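Local coordinates for protein alkane monooxygenase (PDB 3B9O) that belongs to the luciferase-like monooxygenase family, of TIM-barrel fold, and holds flavin mononucleotide in a pocket of its barrel, at residues H6-E11 against V223-G228; A53-D58 against C243-G248. All blocks are in the same frame, centred on the assembly; numbering follows the deposited sequence.

Contact 1: H6-E11 against V223-G228; sequences HINAFE and VIYQAG. With FMN (flavin mononucleotide), chain C.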
loop_
_atom_site.group_PDB
_atom_site.type_symbol
_atom_site.label_atom_id
_atom_site.label_comp_id
_atom_site.label_asym_id
_atom_site.label_seq_id
_atom_site.Cartn_x
_atom_site.Cartn_y
_atom_site.Cartn_z
ATOM N N HIS A 6 1.194 6.238 -12.977
ATOM C CA HIS A 6 1.896 6.177 -11.687
ATOM C C HIS A 6 2.365 4.732 -11.392
ATOM O O HIS A 6 1.610 3.777 -11.531
ATOM C CB HIS A 6 1.028 6.749 -10.547
ATOM C CG HIS A 6 0.628 8.184 -10.739
ATOM N ND1 HIS A 6 1.429 9.245 -10.358
ATOM C CD2 HIS A 6 -0.516 8.731 -11.215
ATOM C CE1 HIS A 6 0.813 10.381 -10.643
ATOM N NE2 HIS A 6 -0.365 10.097 -11.166
ATOM N N ILE A 7 3.623 4.552 -11.001
ATOM C CA ILE A 7 4.089 3.220 -10.682
ATOM C C ILE A 7 4.719 3.177 -9.296
ATOM O O ILE A 7 5.653 3.944 -9.004
ATOM C CB ILE A 7 5.043 2.664 -11.765
ATOM C CG1 ILE A 7 4.267 2.445 -13.092
ATOM C CG2 ILE A 7 5.646 1.323 -11.335
ATOM C CD1 ILE A 7 5.119 2.294 -14.285
ATOM N N ASN A 8 4.199 2.279 -8.463
ATOM C CA ASN A 8 4.765 1.973 -7.150
ATOM C C ASN A 8 5.426 0.590 -7.124
ATOM O O ASN A 8 4.942 -0.345 -7.772
ATOM C CB ASN A 8 3.681 1.957 -6.083
ATOM C CG ASN A 8 2.960 3.269 -5.948
ATOM O OD1 ASN A 8 3.490 4.332 -6.286
ATOM N ND2 ASN A 8 1.737 3.204 -5.429
ATOM N N ALA A 9 6.491 0.471 -6.345
ATOM C CA ALA A 9 7.183 -0.787 -6.107
ATOM C C ALA A 9 6.522 -1.448 -4.918
ATOM O O ALA A 9 6.463 -0.857 -3.842
ATOM C CB ALA A 9 8.634 -0.498 -5.828
ATOM N N PHE A 10 5.987 -2.643 -5.108
ATOM C CA PHE A 10 5.278 -3.352 -4.042
ATOM C C PHE A 10 6.250 -4.204 -3.216
ATOM O O PHE A 10 6.959 -5.099 -3.734
ATOM C CB PHE A 10 4.169 -4.229 -4.611
ATOM C CG PHE A 10 3.161 -4.684 -3.613
ATOM C CD1 PHE A 10 2.665 -3.818 -2.644
ATOM C CD2 PHE A 10 2.663 -5.992 -3.668
ATOM C CE1 PHE A 10 1.710 -4.246 -1.726
ATOM C CE2 PHE A 10 1.676 -6.415 -2.756
ATOM C CZ PHE A 10 1.196 -5.554 -1.812
ATOM N N GLU A 11 6.264 -3.942 -1.917
ATOM C CA GLU A 11 7.292 -4.547 -1.059
ATOM C C GLU A 11 6.725 -4.860 0.324
ATOM O O GLU A 11 5.622 -4.453 0.659
ATOM C CB GLU A 11 8.489 -3.555 -1.001
ATOM C CG GLU A 11 9.791 -3.996 -0.405
ATOM C CD GLU A 11 10.309 -5.388 -0.855
ATOM O OE1 GLU A 11 9.797 -6.391 -0.361
ATOM O OE2 GLU A 11 11.259 -5.474 -1.634
ATOM N N VAL A 223 -0.443 11.259 2.366
ATOM C CA VAL A 223 -1.307 10.796 1.301
ATOM C C VAL A 223 -2.015 9.548 1.798
ATOM O O VAL A 223 -1.368 8.612 2.335
ATOM C CB VAL A 223 -0.533 10.523 -0.004
ATOM C CG1 VAL A 223 -1.469 9.822 -0.996
ATOM C CG2 VAL A 223 -0.070 11.857 -0.590
ATOM N N ILE A 224 -3.343 9.534 1.664
ATOM C CA ILE A 224 -4.147 8.423 2.211
ATOM C C ILE A 224 -4.448 7.339 1.181
ATOM O O ILE A 224 -5.154 7.563 0.204
ATOM C CB ILE A 224 -5.520 8.918 2.825
ATOM C CG1 ILE A 224 -5.297 10.029 3.876
ATOM C CG2 ILE A 224 -6.328 7.644 3.389
ATOM C CD1 ILE A 224 -4.445 9.589 5.106
ATOM N N TYR A 225 -3.859 6.171 1.365
ATOM C CA TYR A 225 -4.199 4.995 0.571
ATOM C C TYR A 225 -5.168 4.133 1.334
ATOM O O TYR A 225 -5.236 4.215 2.571
ATOM C CB TYR A 225 -2.940 4.126 0.353
ATOM C CG TYR A 225 -2.142 4.497 -0.864
ATOM C CD1 TYR A 225 -2.212 3.715 -2.046
ATOM C CD2 TYR A 225 -1.359 5.664 -0.869
ATOM C CE1 TYR A 225 -1.455 4.081 -3.220
ATOM C CE2 TYR A 225 -0.614 6.035 -1.999
ATOM C CZ TYR A 225 -0.648 5.236 -3.167
ATOM O OH TYR A 225 0.124 5.623 -4.269
ATOM N N GLN A 226 -5.896 3.304 0.594
ATOM C CA GLN A 226 -6.741 2.286 1.150
ATOM C C GLN A 226 -6.614 1.044 0.282
ATOM O O GLN A 226 -6.439 1.126 -0.938
ATOM C CB GLN A 226 -8.210 2.752 1.286
ATOM C CG GLN A 226 -9.048 1.824 2.153
ATOM C CD GLN A 226 -9.693 0.691 1.359
ATOM O OE1 GLN A 226 -10.166 -0.292 1.949
ATOM N NE2 GLN A 226 -9.712 0.813 0.006
ATOM N N ALA A 227 -6.674 -0.105 0.945
ATOM C CA ALA A 227 -6.703 -1.405 0.280
ATOM C C ALA A 227 -7.662 -2.254 1.130
ATOM O O ALA A 227 -7.518 -2.301 2.367
ATOM C CB ALA A 227 -5.291 -2.012 0.250
ATOM N N GLY A 228 -8.661 -2.868 0.486
ATOM C CA GLY A 228 -9.726 -3.611 1.196
ATOM C C GLY A 228 -10.944 -3.565 0.296
ATOM O O GLY A 228 -11.559 -2.490 0.082
HETATM N N1 FMN C . -4.192 -6.274 4.637
HETATM C C2 FMN C . -3.146 -6.146 5.486
HETATM O O2 FMN C . -3.338 -6.405 6.711
HETATM N N3 FMN C . -1.935 -5.743 4.979
HETATM C C4 FMN C . -1.771 -5.463 3.647
HETATM O O4 FMN C . -0.662 -5.088 3.211
HETATM C C4A FMN C . -2.856 -5.586 2.765
HETATM N N5 FMN C . -2.764 -5.317 1.428
HETATM C C5A FMN C . -3.860 -5.474 0.618
HETATM C C6 FMN C . -3.801 -5.217 -0.766
HETATM C C7 FMN C . -4.941 -5.373 -1.579
HETATM C C7M FMN C . -4.894 -5.105 -3.068
HETATM C C8 FMN C . -6.142 -5.775 -1.013
HETATM C C8M FMN C . -7.372 -5.949 -1.875
HETATM C C9 FMN C . -6.216 -6.038 0.360
HETATM C C9A FMN C . -5.084 -5.894 1.182
HETATM N N10 FMN C . -5.160 -6.150 2.514
HETATM C C10 FMN C . -4.076 -6.011 3.304
HETATM C "C1'" FMN C . -6.422 -6.588 3.147
HETATM C "C2'" FMN C . -7.131 -5.377 3.779
HETATM O "O2'" FMN C . -6.350 -4.191 3.629
HETATM C "C3'" FMN C . -7.488 -5.519 5.268
HETATM O "O3'" FMN C . -6.394 -6.017 6.069
HETATM C "C4'" FMN C . -8.825 -6.257 5.504
HETATM O "O4'" FMN C . -8.684 -7.334 6.435
HETATM C "C5'" FMN C . -9.488 -6.807 4.237
HETATM O "O5'" FMN C . -10.345 -5.763 3.793
HETATM P P FMN C . -11.724 -6.025 3.011
HETATM O O1P FMN C . -12.341 -7.224 3.712
HETATM O O2P FMN C . -12.448 -4.723 3.187
HETATM O O3P FMN C . -11.342 -6.385 1.587
#
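The carboxamide of N8 reaches across the barrel interior and sets its nitrogen against the phenol end of Y225. The two side chains arrive from opposite directions, spanning 12.2 Å between N8 CA and Y225 CA, and the junction is a single hydrogen bond in which N8 ND2 donates to Y225 OH at 3.1 Å. It is nearly straight, with an N-H...O angle of 159°, and the hydroxyl oxygen lies close to the amide plane. The amide is turned 57° against the tyrosine ring and approaches it obliquely. Beyond the hydroxyl the overlap is slight: Y225 CZ is 3.9 Å from N8 ND2.

In N8, CG lies beside the backbone N and anti to the carbonyl carbon (chi1 -60°), which directs the amide inward. A second bond from ND2, to N376 OD1, is consistent with the modelled orientation of the carboxamide. Y225 OH is in turn hydrogen-bonded to Y412 OH, so the hydroxyl, buried like the amide, has polar partners on both N8 and Y412.

Further along 223-228, the backbone reaches flavin mononucleotide: FMN O2' donates to A227 O at 2.6 Å, while A227 CB packs 3.7 Å from C6 of the flavin.

Strands 6-12 and 223-227 are not neighbours in the parallel barrel. Strand 6-12 runs between 53-57 and 374-378, and 223-227 between 130-135 and 243-246; helix 412-417 covers the polar end of the contact, packing on H6 and V223 and supplying Y412.

Contact 2: A53-D58 against C243-G248; sequences ALFLAD and CVFLGG. With FMN (flavin mononucleotide), chain C.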
loop_
_atom_site.group_PDB
_atom_site.type_symbol
_atom_site.label_atom_id
_atom_site.label_comp_id
_atom_site.label_asym_id
_atom_site.label_seq_id
_atom_site.Cartn_x
_atom_site.Cartn_y
_atom_site.Cartn_z
ATOM N N ALA A 53 6.700 5.671 -5.897
ATOM C CA ALA A 53 6.819 5.301 -4.477
ATOM C C ALA A 53 7.221 3.851 -4.262
ATOM O O ALA A 53 7.109 2.990 -5.178
ATOM C CB ALA A 53 5.495 5.626 -3.727
ATOM N N LEU A 54 7.689 3.600 -3.043
ATOM C CA LEU A 54 7.837 2.267 -2.498
ATOM C C LEU A 54 6.612 2.040 -1.636
ATOM O O LEU A 54 6.385 2.819 -0.701
ATOM C CB LEU A 54 9.072 2.247 -1.601
ATOM C CG LEU A 54 9.783 0.935 -1.247
ATOM C CD1 LEU A 54 10.109 0.775 0.173
ATOM C CD2 LEU A 54 9.396 -0.367 -1.974
ATOM N N PHE A 55 5.842 0.986 -1.930
ATOM C CA PHE A 55 4.588 0.704 -1.209
ATOM C C PHE A 55 4.838 -0.519 -0.331
ATOM O O PHE A 55 5.079 -1.622 -0.836
ATOM C CB PHE A 55 3.423 0.469 -2.216
ATOM C CG PHE A 55 2.051 0.294 -1.580
ATOM C CD1 PHE A 55 1.019 1.172 -1.889
ATOM C CD2 PHE A 55 1.779 -0.750 -0.705
ATOM C CE1 PHE A 55 -0.281 1.013 -1.320
ATOM C CE2 PHE A 55 0.480 -0.903 -0.103
ATOM C CZ PHE A 55 -0.540 -0.031 -0.431
ATOM N N LEU A 56 4.836 -0.309 0.975
ATOM C CA LEU A 56 5.142 -1.392 1.920
ATOM C C LEU A 56 3.852 -1.948 2.530
ATOM O O LEU A 56 3.110 -1.227 3.211
ATOM C CB LEU A 56 6.093 -0.899 3.018
ATOM C CG LEU A 56 7.516 -0.657 2.540
ATOM C CD1 LEU A 56 8.143 0.477 3.387
ATOM C CD2 LEU A 56 8.282 -1.955 2.610
ATOM N N ALA A 57 3.595 -3.208 2.247
ATOM C CA ALA A 57 2.562 -3.984 2.956
ATOM C C ALA A 57 3.033 -4.260 4.395
ATOM O O ALA A 57 4.215 -4.025 4.754
ATOM C CB ALA A 57 2.293 -5.303 2.217
ATOM N N ASP A 58 2.114 -4.731 5.227
ATOM C CA ASP A 58 2.453 -5.138 6.579
ATOM C C ASP A 58 1.382 -6.023 7.167
ATOM O O ASP A 58 0.201 -5.939 6.786
ATOM C CB ASP A 58 2.576 -3.941 7.523
ATOM C CG ASP A 58 3.274 -4.305 8.825
ATOM O OD1 ASP A 58 4.197 -5.187 8.818
ATOM O OD2 ASP A 58 2.904 -3.693 9.854
ATOM N N CYS A 243 -5.819 7.482 -2.779
ATOM C CA CYS A 243 -5.421 6.436 -3.705
ATOM C C CYS A 243 -5.947 5.089 -3.240
ATOM O O CYS A 243 -5.850 4.760 -2.049
ATOM C CB CYS A 243 -3.883 6.356 -3.810
ATOM S SG CYS A 243 -3.109 7.919 -4.294
ATOM N N VAL A 244 -6.478 4.294 -4.179
ATOM C CA VAL A 244 -7.074 3.006 -3.837
ATOM C C VAL A 244 -6.304 1.902 -4.529
ATOM O O VAL A 244 -6.049 1.989 -5.716
ATOM C CB VAL A 244 -8.597 2.957 -4.198
ATOM C CG1 VAL A 244 -9.236 1.682 -3.688
ATOM C CG2 VAL A 244 -9.321 4.182 -3.650
ATOM N N PHE A 245 -5.886 0.891 -3.761
ATOM C CA PHE A 245 -5.207 -0.292 -4.302
ATOM C C PHE A 245 -6.305 -1.378 -4.461
ATOM O O PHE A 245 -6.752 -1.980 -3.492
ATOM C CB PHE A 245 -4.077 -0.693 -3.318
ATOM C CG PHE A 245 -3.212 -1.890 -3.742
ATOM C CD1 PHE A 245 -2.388 -2.512 -2.776
ATOM C CD2 PHE A 245 -3.223 -2.420 -5.052
ATOM C CE1 PHE A 245 -1.580 -3.632 -3.129
ATOM C CE2 PHE A 245 -2.397 -3.543 -5.417
ATOM C CZ PHE A 245 -1.594 -4.144 -4.442
ATOM N N LEU A 246 -6.719 -1.597 -5.697
ATOM C CA LEU A 246 -7.791 -2.519 -6.068
ATOM C C LEU A 246 -7.278 -3.911 -6.382
ATOM O O LEU A 246 -6.159 -4.093 -6.903
ATOM C CB LEU A 246 -8.431 -2.011 -7.331
ATOM C CG LEU A 246 -9.655 -1.109 -7.466
ATOM C CD1 LEU A 246 -10.167 -0.570 -6.194
ATOM C CD2 LEU A 246 -9.393 -0.057 -8.538
ATOM N N GLY A 247 -8.098 -4.901 -6.049
ATOM C CA GLY A 247 -7.909 -6.258 -6.546
ATOM C C GLY A 247 -8.557 -6.386 -7.909
ATOM O O GLY A 247 -9.489 -5.648 -8.228
ATOM N N GLY A 248 -8.060 -7.319 -8.730
ATOM C CA GLY A 248 -8.627 -7.541 -10.061
ATOM C C GLY A 248 -7.549 -7.600 -11.109
ATOM O O GLY A 248 -6.538 -6.889 -11.007
HETATM N N1 FMN C . -4.192 -6.274 4.637
HETATM C C2 FMN C . -3.146 -6.146 5.486
HETATM O O2 FMN C . -3.338 -6.405 6.711
HETATM N N3 FMN C . -1.935 -5.743 4.979
HETATM C C4 FMN C . -1.771 -5.463 3.647
HETATM O O4 FMN C . -0.662 -5.088 3.211
HETATM C C4A FMN C . -2.856 -5.586 2.765
HETATM N N5 FMN C . -2.764 -5.317 1.428
HETATM C C5A FMN C . -3.860 -5.474 0.618
HETATM C C6 FMN C . -3.801 -5.217 -0.766
HETATM C C7 FMN C . -4.941 -5.373 -1.579
HETATM C C7M FMN C . -4.894 -5.105 -3.068
HETATM C C8 FMN C . -6.142 -5.775 -1.013
HETATM C C8M FMN C . -7.372 -5.949 -1.875
HETATM C C9 FMN C . -6.216 -6.038 0.360
HETATM C C9A FMN C . -5.084 -5.894 1.182
HETATM N N10 FMN C . -5.160 -6.150 2.514
HETATM C C10 FMN C . -4.076 -6.011 3.304
HETATM C "C1'" FMN C . -6.422 -6.588 3.147
HETATM C "C2'" FMN C . -7.131 -5.377 3.779
HETATM O "O2'" FMN C . -6.350 -4.191 3.629
HETATM C "C3'" FMN C . -7.488 -5.519 5.268
HETATM O "O3'" FMN C . -6.394 -6.017 6.069
HETATM C "C4'" FMN C . -8.825 -6.257 5.504
HETATM O "O4'" FMN C . -8.684 -7.334 6.435
HETATM C "C5'" FMN C . -9.488 -6.807 4.237
HETATM O "O5'" FMN C . -10.345 -5.763 3.793
HETATM P P FMN C . -11.724 -6.025 3.011
HETATM O O1P FMN C . -12.341 -7.224 3.712
HETATM O O2P FMN C . -12.448 -4.723 3.187
HETATM O O3P FMN C . -11.342 -6.385 1.587
#
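Within the parallel barrel, near the end where the strands run out into the flavin mononucleotide pocket, F55 and F245 meet in a T-shaped aromatic pair. F245 turns its edge toward the face of F55; the ring centroids are 5.4 Å apart and the planes stand at 68°. The nearest carbons are F55 CZ and F245 CD1, separated by 3.9 Å, and no polar group takes part in the pairing. Both rings project inward from strands whose closest CA atoms, those of F55 and F245, are still 10.3 Å apart, a gap that the two side chains bridge. With CG anti to the backbone N (chi1 -175°), the ring of F55 extends from its strand into the interior, where it meets F245 at a slant.

F245 serves a second partner with its face. The flavin methyl C7M sits 3.4 Å above the ring plane, over its centre, a CH-pi arrangement, and F245 CE1 lies 3.6 Å from FMN C6. The dimethylbenzene end of the flavin thus lies over one face of F245, while an edge of the same ring meets F55.

The other end of the isoalloxazine is read by the backbone that follows strand 53-57. FMN N3 donates to D58 O at 2.8 Å along an almost straight path (165°), whereas the bond from D58 N to FMN O4 is weak. A57 CB closes in on the same O4. F10 and Y225 extend the aromatic lining, F10 meeting F245 and Y225 meeting F55, both edge-to-face.

A cofactor held by residues at the C-terminal ends of the strands is the classic TIM-barrel arrangement, here as expected for the luciferase-like monooxygenases.

Overall arrangement
Both contacts are buried near the centre of the chain and span the same parallel barrel, each joining strands with three others between them. They interlock: strands 6-12 and 53-57 are adjacent, as are 223-227 and 243-246, and backbone hydrogen bonds tie A9 and E11 to F55, while Y225 packs on C243. Their chemistry differs with distance from the flavin. Contact 1 is polar; contact 2 is purely aromatic and lies directly against the flavin. Beside the ligand, 223-228 touches both the ribityl chain and the ring system, while 53-58 bonds the pyrimidine end and 243-248 packs on the dimethylbenzene end.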